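Local coordinates for diguanylate cyclase (Vibrio cholerae serotype O1, PDB 6EIB), which catalyses the condensation of two GTP molecules into cyclic di-GMP with magnesium as cofactor, through the GGEEF domain described here, and is involved in biofilm formation, at residues 136-141 with 156-161; 11-16 with 81-86. All blocks are in the same frame, centred on the assembly; numbering follows the deposited sequence.

Contact 1: residues 136-141 with 156-161. With SO4 (sulfate ion), chain G.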
ATOM      1  N   ILE A 136      11.922  -5.268  -5.625  1.00 17.82           N
ATOM      2  CA  ILE A 136      11.301  -4.056  -5.052  1.00 18.21           C
ATOM      3  C   ILE A 136      10.354  -4.437  -3.906  1.00 18.65           C
ATOM      4  O   ILE A 136      10.432  -3.866  -2.817  1.00 18.91           O
ATOM      5  CB  ILE A 136      10.528  -3.253  -6.115  1.00 17.07           C
ATOM      6  CG1 ILE A 136      11.468  -2.849  -7.255  1.00 16.02           C
ATOM      7  CG2 ILE A 136       9.914  -1.954  -5.512  1.00 17.42           C
ATOM      8  CD1 ILE A 136      10.780  -1.994  -8.399  1.00 19.17           C
ATOM      9  N   TYR A 137       9.471  -5.399  -4.170  1.00 18.80           N
ATOM     10  CA  TYR A 137       8.515  -5.864  -3.167  1.00 20.09           C
ATOM     11  C   TYR A 137       9.215  -6.328  -1.890  1.00 19.72           C
ATOM     12  O   TYR A 137       8.740  -6.059  -0.772  1.00 20.73           O
ATOM     13  CB  TYR A 137       7.664  -7.039  -3.715  1.00 27.03           C
ATOM     14  CG  TYR A 137       6.736  -7.564  -2.622  1.00 27.73           C
ATOM     15  CD1 TYR A 137       5.599  -6.847  -2.263  1.00 27.74           C
ATOM     16  CD2 TYR A 137       7.058  -8.693  -1.872  1.00 26.54           C
ATOM     17  CE1 TYR A 137       4.755  -7.273  -1.223  1.00 27.76           C
ATOM     18  CE2 TYR A 137       6.223  -9.120  -0.809  1.00 25.84           C
ATOM     19  CZ  TYR A 137       5.066  -8.404  -0.505  1.00 26.83           C
ATOM     20  OH  TYR A 137       4.199  -8.785   0.532  1.00 28.07           O
ATOM     21  N   ARG A 138      10.341  -7.018  -2.042  1.00 19.85           N
ATOM     22  CA  ARG A 138      11.122  -7.464  -0.887  1.00 20.78           C
ATOM     23  C   ARG A 138      11.488  -6.284   0.021  1.00 20.60           C
ATOM     24  O   ARG A 138      11.430  -6.378   1.266  1.00 18.25           O
ATOM     25  CB  ARG A 138      12.384  -8.201  -1.349  1.00 22.14           C
ATOM     26  CG  ARG A 138      13.325  -8.464  -0.253  1.00 26.44           C
ATOM     27  CD  ARG A 138      14.572  -9.114  -0.759  1.00 31.10           C
ATOM     28  NE  ARG A 138      15.457  -9.364   0.366  1.00 36.11           N
ATOM     29  CZ  ARG A 138      16.357  -8.482   0.779  1.00 38.98           C
ATOM     30  NH1 ARG A 138      16.490  -7.323   0.126  1.00 37.81           N
ATOM     31  NH2 ARG A 138      17.129  -8.771   1.817  1.00 41.67           N
ATOM     32  N   ARG A 139      11.851  -5.155  -0.589  1.00 21.31           N
ATOM     33  CA  ARG A 139      12.253  -3.984   0.196  1.00 21.31           C
ATOM     34  C   ARG A 139      11.039  -3.271   0.811  1.00 21.14           C
ATOM     35  O   ARG A 139      11.097  -2.854   1.962  1.00 21.43           O
ATOM     36  CB  ARG A 139      13.080  -3.013  -0.659  1.00 23.07           C
ATOM     37  CG  ARG A 139      14.486  -3.528  -1.029  1.00 23.59           C
ATOM     38  CD  ARG A 139      15.289  -2.454  -1.664  1.00 25.03           C
ATOM     39  NE  ARG A 139      14.635  -1.997  -2.883  1.00 24.78           N
ATOM     40  CZ  ARG A 139      14.986  -2.398  -4.110  1.00 24.14           C
ATOM     41  NH1 ARG A 139      16.006  -3.239  -4.264  1.00 23.53           N
ATOM     42  NH2 ARG A 139      14.344  -1.933  -5.181  1.00 23.07           N
ATOM     43  N   SER A 140       9.940  -3.126   0.071  1.00 21.39           N
ATOM     44  CA  SER A 140       8.784  -2.466   0.682  1.00 21.24           C
ATOM     45  C   SER A 140       8.184  -3.379   1.741  1.00 21.20           C
ATOM     46  O   SER A 140       7.722  -2.906   2.766  1.00 20.15           O
ATOM     47  CB  SER A 140       7.725  -2.041  -0.348  1.00 22.19           C
ATOM     48  OG  SER A 140       7.109  -3.124  -1.023  1.00 23.45           O
ATOM     49  N   ASP A 141       8.198  -4.690   1.496  1.00 22.72           N
ATOM     50  CA  ASP A 141       7.667  -5.635   2.468  1.00 23.42           C
ATOM     51  C   ASP A 141       8.509  -5.579   3.739  1.00 25.81           C
ATOM     52  O   ASP A 141       7.967  -5.624   4.864  1.00 27.70           O
ATOM     53  CB  ASP A 141       7.632  -7.057   1.864  1.00 25.38           C
ATOM     54  CG  ASP A 141       6.860  -8.075   2.736  1.00 26.50           C
ATOM     55  OD1 ASP A 141       5.890  -7.684   3.417  1.00 25.06           O
ATOM     56  OD2 ASP A 141       7.243  -9.277   2.740  1.00 28.30           O
ATOM     57  N   CYS A 156       7.413   3.292   7.235  1.00 24.45           N
ATOM     58  CA  CYS A 156       8.868   3.229   7.110  0.56 24.04           C
ATOM     59  C   CYS A 156       9.309   3.218   5.651  1.00 23.88           C
ATOM     60  O   CYS A 156       8.696   2.579   4.806  1.00 21.41           O
ATOM     61  CB  CYS A 156       9.434   1.986   7.809  0.56 23.88           C
ATOM     62  SG  CYS A 156       9.719   2.198   9.576  0.56 28.86           S
ATOM     63  N   ILE A 157      10.394   3.921   5.361  1.00 25.43           N
ATOM     64  CA  ILE A 157      11.002   3.801   4.039  1.00 27.11           C
ATOM     65  C   ILE A 157      12.164   2.801   4.132  1.00 28.20           C
ATOM     66  O   ILE A 157      12.898   2.780   5.122  1.00 27.92           O
ATOM     67  CB  ILE A 157      11.477   5.149   3.531  1.00 30.34           C
ATOM     68  CG1 ILE A 157      11.957   5.062   2.086  1.00 31.22           C
ATOM     69  CG2 ILE A 157      12.573   5.680   4.395  1.00 33.45           C
ATOM     70  CD1 ILE A 157      12.140   6.451   1.521  1.00 34.29           C
ATOM     71  N   TYR A 158      12.310   1.924   3.151  1.00 30.30           N
ATOM     72  CA  TYR A 158      13.447   0.995   3.218  1.00 33.62           C
ATOM     73  C   TYR A 158      14.789   1.677   3.047  1.00 38.60           C
ATOM     74  O   TYR A 158      14.987   2.428   2.100  1.00 40.64           O
ATOM     75  CB  TYR A 158      13.319  -0.104   2.170  1.00 33.02           C
ATOM     76  CG  TYR A 158      14.490  -1.059   2.185  1.00 34.65           C
ATOM     77  CD1 TYR A 158      15.640  -0.791   1.427  1.00 35.52           C
ATOM     78  CD2 TYR A 158      14.462  -2.210   2.946  1.00 35.81           C
ATOM     79  CE1 TYR A 158      16.720  -1.643   1.430  1.00 36.78           C
ATOM     80  CE2 TYR A 158      15.545  -3.080   2.955  1.00 36.96           C
ATOM     81  CZ  TYR A 158      16.668  -2.786   2.195  1.00 38.12           C
ATOM     82  OH  TYR A 158      17.751  -3.638   2.190  1.00 40.24           O
ATOM     83  N   ARG A 159      15.716   1.356   3.939  1.00 42.26           N
ATOM     84  CA  ARG A 159      17.121   1.726   3.818  1.00 48.39           C
ATOM     85  C   ARG A 159      17.989   0.496   4.087  1.00 52.50           C
ATOM     86  O   ARG A 159      17.629  -0.374   4.883  1.00 51.54           O
ATOM     87  CB  ARG A 159      17.504   2.871   4.759  1.00 51.03           C
ATOM     88  CG  ARG A 159      16.857   4.194   4.424  1.00 52.52           C
ATOM     89  CD  ARG A 159      17.145   4.561   2.971  1.00 53.91           C
ATOM     90  NE  ARG A 159      16.497   5.810   2.576  1.00 55.23           N
ATOM     91  CZ  ARG A 159      16.358   6.228   1.319  1.00 55.19           C
ATOM     92  NH1 ARG A 159      16.820   5.495   0.306  1.00 54.06           N
ATOM     93  NH2 ARG A 159      15.748   7.384   1.076  1.00 56.11           N
ATOM     94  N   GLN A 160      19.146   0.458   3.441  1.00 57.16           N
ATOM     95  CA  GLN A 160      20.094  -0.636   3.587  1.00 61.72           C
ATOM     96  C   GLN A 160      21.002  -0.340   4.768  1.00 66.37           C
ATOM     97  O   GLN A 160      21.751  -1.203   5.223  1.00 68.56           O
ATOM     98  CB  GLN A 160      20.917  -0.780   2.297  1.00 63.45           C
ATOM     99  CG  GLN A 160      21.891  -1.949   2.232  1.00 65.56           C
ATOM    100  CD  GLN A 160      21.188  -3.276   2.073  1.00 65.95           C
ATOM    101  OE1 GLN A 160      20.797  -3.896   3.060  1.00 66.46           O
ATOM    102  NE2 GLN A 160      21.008  -3.714   0.827  1.00 66.04           N
ATOM    103  N   SER A 161      20.884   0.872   5.301  1.00 68.41           N
ATOM    104  CA  SER A 161      21.633   1.276   6.487  1.00 71.76           C
ATOM    105  C   SER A 161      21.228   0.480   7.737  1.00 72.91           C
ATOM    106  O   SER A 161      20.301  -0.343   7.707  1.00 71.70           O
ATOM    107  CB  SER A 161      21.444   2.770   6.739  1.00 72.50           C
ATOM    108  OG  SER A 161      20.227   3.011   7.419  1.00 71.69           O
TER
HETATM  109  S   SO4 G 203      19.138  -6.637   3.318  1.00 90.43           S
HETATM  110  O1  SO4 G 203      17.711  -6.381   3.194  1.00 90.64           O
HETATM  111  O2  SO4 G 203      19.657  -5.858   4.436  1.00 90.62           O
HETATM  112  O3  SO4 G 203      19.359  -8.056   3.600  1.00 90.69           O
HETATM  113  O4  SO4 G 203      19.795  -6.247   2.075  1.00 89.93           O
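Arg139 lays its aliphatic chain over one face of the Tyr158 ring: CG sits 3.8 Å from the ring centroid and 9° off the ring normal, a CH-pi contact. Its CD reaches CE1 of Tyr158 at 3.5 Å. The two side chains cross at about a right angle. A bend at chi3 (-60°) turns the guanidinium, its plane 54° from the ring, off toward Asp130, its salt-bridge partner, and the oxygens of Ser124 and Ser125. Tyr158 leans back on helix 133-148, where Ala143 and Lys146 also touch it. Strand 154-157 has just ended, so through this ring the residues after the strand pack on the helix of the beta-alpha-beta unit 119-125, 133-148, 154-157. At the outer end of the ring, by its hydroxyl, a sulfate, probably from the crystallisation liquor, bridges both segments. Its O1 lies at the ring edge, in plane, and accepts bonds from Tyr158 OH (2.9 Å) and from NH2 of the extended Arg138 (2.8 Å). Gln142 NE2 also donates to the anion. The chemistry divides in two: a buried apolar overlap whose arginine charge is compensated by Asp130, and an outer anion site where Arg138 probably offsets the sulfate charge.

Contact 2: residues 11-16 with 81-86; sequences RKLWAD and EFIIVL. With EDO (1,2-ethanediol), chain L.
Helix 10-27 runs over strand 81-87 with the local axes 9.9 Å apart and their N-to-C directions 35° from parallel, Leu13 and Ile83 having the nearest CA atoms at 8.4 Å. This is helix-on-sheet packing in the GGDEF fold; the strand begins within the GGEEF signature, whose Glu81 and Phe82 are its first two residues. Leu13 is directed toward the strand and supplies the main wedge. With its CG anti to the backbone N (chi1 -177°), its two methyl branches divide between alternate residues on the helix-facing side of the strand: CD1 lies against CG2 of Ile83, and CD2 reaches CG2 of Val85 at 4.2 Å. The intervening Ile84 points away. Trp14 starts out away from the strand, but its six-membered ring swings back, and CZ3 meets CD1 of Ile83 at 4.0 Å. These two side chains cross at about a right angle. The indole also backs Leu13, whose CD1 lies 3.8 Å above the ring plane, offset toward the rim. The Ile83 side chain is about 10 Å from that of Asp37, probably a magnesium ligand as in related cyclases. The tightest point is Leu13 CD1 to Ile83 CG2, 3.4 Å, closer than usual for two carbons.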
ATOM      1  N   ARG A  11      -4.310 -10.095  -9.733  1.00 25.60           N
ATOM      2  CA  ARG A  11      -3.753 -10.550 -10.994  1.00 29.44           C
ATOM      3  C   ARG A  11      -3.276  -9.399 -11.893  1.00 31.26           C
ATOM      4  O   ARG A  11      -2.177  -9.456 -12.455  1.00 31.55           O
ATOM      5  CB  ARG A  11      -4.797 -11.398 -11.720  1.00 31.51           C
ATOM      6  CG  ARG A  11      -4.346 -11.915 -13.024  1.00 34.38           C
ATOM      7  CD  ARG A  11      -5.444 -12.737 -13.689  1.00 39.06           C
ATOM      8  NE  ARG A  11      -4.848 -13.805 -14.473  1.00 42.45           N
ATOM      9  CZ  ARG A  11      -5.201 -15.084 -14.417  1.00 45.82           C
ATOM     10  NH1 ARG A  11      -6.190 -15.480 -13.623  1.00 46.66           N
ATOM     11  NH2 ARG A  11      -4.578 -15.964 -15.192  1.00 47.70           N
ATOM     12  N   LYS A  12      -4.111  -8.375 -12.048  1.00 31.45           N
ATOM     13  CA  LYS A  12      -3.780  -7.239 -12.925  1.00 31.86           C
ATOM     14  C   LYS A  12      -2.617  -6.447 -12.350  1.00 28.33           C
ATOM     15  O   LYS A  12      -1.806  -5.861 -13.081  1.00 27.82           O
ATOM     16  CB  LYS A  12      -4.976  -6.309 -13.066  1.00 34.53           C
ATOM     17  CG  LYS A  12      -5.980  -6.700 -14.091  1.00 40.49           C
ATOM     18  CD  LYS A  12      -7.330  -6.132 -13.656  1.00 44.01           C
ATOM     19  CE  LYS A  12      -8.492  -6.770 -14.415  1.00 48.98           C
ATOM     20  NZ  LYS A  12      -9.795  -6.241 -13.888  1.00 51.48           N
ATOM     21  N   LEU A  13      -2.584  -6.382 -11.019  1.00 25.85           N
ATOM     22  CA  LEU A  13      -1.549  -5.626 -10.336  1.00 25.05           C
ATOM     23  C   LEU A  13      -0.177  -6.166 -10.689  1.00 25.20           C
ATOM     24  O   LEU A  13       0.731  -5.395 -11.066  1.00 26.52           O
ATOM     25  CB  LEU A  13      -1.760  -5.648  -8.802  1.00 25.26           C
ATOM     26  CG  LEU A  13      -0.763  -4.815  -7.959  1.00 23.99           C
ATOM     27  CD1 LEU A  13       0.561  -5.499  -7.741  1.00 23.53           C
ATOM     28  CD2 LEU A  13      -0.524  -3.408  -8.607  1.00 28.46           C
ATOM     29  N   TRP A  14       0.015  -7.473 -10.515  1.00 23.22           N
ATOM     30  CA  TRP A  14       1.349  -7.999 -10.731  1.00 21.41           C
ATOM     31  C   TRP A  14       1.788  -7.784 -12.173  1.00 21.82           C
ATOM     32  O   TRP A  14       2.941  -7.436 -12.434  1.00 18.90           O
ATOM     33  CB  TRP A  14       1.434  -9.476 -10.379  1.00 21.41           C
ATOM     34  CG  TRP A  14       1.241  -9.816  -8.915  1.00 20.10           C
ATOM     35  CD1 TRP A  14       0.327 -10.708  -8.406  1.00 20.60           C
ATOM     36  CD2 TRP A  14       1.977  -9.306  -7.784  1.00 20.47           C
ATOM     37  NE1 TRP A  14       0.452 -10.786  -7.035  1.00 21.07           N
ATOM     38  CE2 TRP A  14       1.465  -9.955  -6.627  1.00 19.72           C
ATOM     39  CE3 TRP A  14       3.025  -8.388  -7.633  1.00 20.92           C
ATOM     40  CZ2 TRP A  14       1.949  -9.700  -5.350  1.00 19.23           C
ATOM     41  CZ3 TRP A  14       3.510  -8.135  -6.333  1.00 20.87           C
ATOM     42  CH2 TRP A  14       2.978  -8.799  -5.221  1.00 20.19           C
ATOM     43  N   ALA A  15       0.879  -8.006 -13.107  1.00 23.18           N
ATOM     44  CA  ALA A  15       1.197  -7.792 -14.532  1.00 25.79           C
ATOM     45  C   ALA A  15       1.477  -6.320 -14.822  1.00 26.06           C
ATOM     46  O   ALA A  15       2.409  -6.014 -15.549  1.00 26.29           O
ATOM     47  CB  ALA A  15       0.066  -8.303 -15.435  1.00 26.96           C
ATOM     48  N   ASP A  16       0.666  -5.404 -14.285  1.00 27.47           N
ATOM     49  CA  ASP A  16       0.933  -3.981 -14.496  1.00 27.69           C
ATOM     50  C   ASP A  16       2.276  -3.598 -13.862  1.00 24.70           C
ATOM     51  O   ASP A  16       3.065  -2.834 -14.435  1.00 24.34           O
ATOM     52  CB  ASP A  16      -0.205  -3.115 -13.922  1.00 30.41           C
ATOM     53  CG  ASP A  16      -1.462  -3.142 -14.793  1.00 34.29           C
ATOM     54  OD1 ASP A  16      -1.332  -3.440 -15.994  1.00 37.06           O
ATOM     55  OD2 ASP A  16      -2.567  -2.871 -14.282  1.00 34.73           O
ATOM     56  N   GLU A  81      -3.546  -6.900   3.042  1.00 25.00           N
ATOM     57  CA  GLU A  81      -2.326  -6.263   2.573  1.00 22.30           C
ATOM     58  C   GLU A  81      -2.561  -5.735   1.166  1.00 20.28           C
ATOM     59  O   GLU A  81      -3.131  -6.419   0.325  1.00 20.53           O
ATOM     60  CB  GLU A  81      -1.116  -7.214   2.575  1.00 20.56           C
ATOM     61  CG  GLU A  81       0.231  -6.489   2.241  1.00 21.03           C
ATOM     62  CD  GLU A  81       1.418  -7.469   2.058  1.00 22.05           C
ATOM     63  OE1 GLU A  81       1.386  -8.517   2.743  1.00 20.19           O
ATOM     64  OE2 GLU A  81       2.332  -7.214   1.199  1.00 20.98           O
ATOM     65  N   PHE A  82      -2.128  -4.513   0.942  1.00 18.60           N
ATOM     66  CA  PHE A  82      -2.237  -3.869  -0.360  1.00 20.51           C
ATOM     67  C   PHE A  82      -0.893  -3.464  -0.841  1.00 21.07           C
ATOM     68  O   PHE A  82       0.054  -3.290  -0.056  1.00 20.95           O
ATOM     69  CB  PHE A  82      -3.133  -2.611  -0.303  1.00 22.63           C
ATOM     70  CG  PHE A  82      -4.576  -2.913  -0.093  1.00 26.68           C
ATOM     71  CD1 PHE A  82      -5.082  -3.151   1.197  1.00 29.57           C
ATOM     72  CD2 PHE A  82      -5.436  -2.980  -1.179  1.00 27.42           C
ATOM     73  CE1 PHE A  82      -6.431  -3.439   1.382  1.00 31.44           C
ATOM     74  CE2 PHE A  82      -6.773  -3.266  -1.007  1.00 29.62           C
ATOM     75  CZ  PHE A  82      -7.282  -3.490   0.278  1.00 32.04           C
ATOM     76  N   ILE A  83      -0.819  -3.277  -2.148  1.00 21.95           N
ATOM     77  CA  ILE A  83       0.354  -2.715  -2.737  1.00 21.91           C
ATOM     78  C   ILE A  83      -0.087  -1.580  -3.664  1.00 22.77           C
ATOM     79  O   ILE A  83      -1.090  -1.708  -4.367  1.00 22.98           O
ATOM     80  CB  ILE A  83       1.120  -3.821  -3.470  1.00 24.75           C
ATOM     81  CG1 ILE A  83       2.422  -3.334  -4.093  1.00 25.19           C
ATOM     82  CG2 ILE A  83       0.268  -4.354  -4.576  1.00 27.07           C
ATOM     83  CD1 ILE A  83       3.268  -4.570  -4.601  1.00 47.65           C
ATOM     84  N   ILE A  84       0.649  -0.477  -3.629  1.00 21.56           N
ATOM     85  CA  ILE A  84       0.439   0.616  -4.565  1.00 21.80           C
ATOM     86  C   ILE A  84       1.718   0.836  -5.344  1.00 21.47           C
ATOM     87  O   ILE A  84       2.796   1.001  -4.765  1.00 19.87           O
ATOM     88  CB  ILE A  84       0.029   1.896  -3.849  1.00 22.04           C
ATOM     89  CG1 ILE A  84      -1.226   1.637  -3.025  1.00 22.91           C
ATOM     90  CG2 ILE A  84      -0.250   3.051  -4.858  1.00 28.43           C
ATOM     91  CD1 ILE A  84      -1.525   2.755  -2.063  1.00 26.80           C
ATOM     92  N   VAL A  85       1.580   0.865  -6.664  1.00 21.35           N
ATOM     93  CA  VAL A  85       2.722   1.081  -7.526  1.00 21.51           C
ATOM     94  C   VAL A  85       2.602   2.406  -8.201  1.00 21.02           C
ATOM     95  O   VAL A  85       1.573   2.672  -8.831  1.00 20.85           O
ATOM     96  CB  VAL A  85       2.838  -0.041  -8.587  1.00 22.80           C
ATOM     97  CG1 VAL A  85       3.965   0.281  -9.618  1.00 20.99           C
ATOM     98  CG2 VAL A  85       3.065  -1.396  -7.882  1.00 20.53           C
ATOM     99  N   LEU A  86       3.629   3.249  -8.067  1.00 22.56           N
ATOM    100  CA  LEU A  86       3.547   4.622  -8.605  1.00 26.16           C
ATOM    101  C   LEU A  86       4.581   4.863  -9.707  1.00 27.08           C
ATOM    102  O   LEU A  86       5.774   4.936  -9.433  1.00 25.63           O
ATOM    103  CB  LEU A  86       3.733   5.665  -7.503  1.00 28.13           C
ATOM    104  CG  LEU A  86       2.840   5.794  -6.260  1.00 32.39           C
ATOM    105  CD1 LEU A  86       3.481   6.739  -5.264  1.00 34.03           C
ATOM    106  CD2 LEU A  86       1.508   6.401  -6.617  1.00 36.32           C
TER
HETATM  107  C1  EDO L 208      -2.802 -18.275 -13.969  1.00 52.20           C
HETATM  108  O1  EDO L 208      -3.300 -17.355 -12.992  1.00 50.97           O
HETATM  109  C2  EDO L 208      -3.914 -19.240 -14.366  1.00 53.77           C
HETATM  110  O2  EDO L 208      -4.824 -18.590 -15.266  1.00 54.72           O

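In the fold
From the N terminus, helix 10-27 comes first, and contact 2 closes at strand 81-87, after the chain has passed through strand 31-38, helices 41-48 and 50-67 and strand 73-76. Contact 1 opens only later, on helix 133-148, and closes a short loop through strand 154-157 at the C-terminal tail. The two loops therefore follow in series, neither nesting nor crossing. Both contacts reach the same mixed sheet, contact 2 near one outer strand, 73-76, and contact 1 beyond the other, 154-157, with centres about 16 Å apart. They meet directly: Tyr137 of helix 133-148 packs on Ile83, and its OH probably hydrogen-bonds Glu81 OE2. Ile83 also meets helix 10-27, so both helices pack against the same side of strand 81-87.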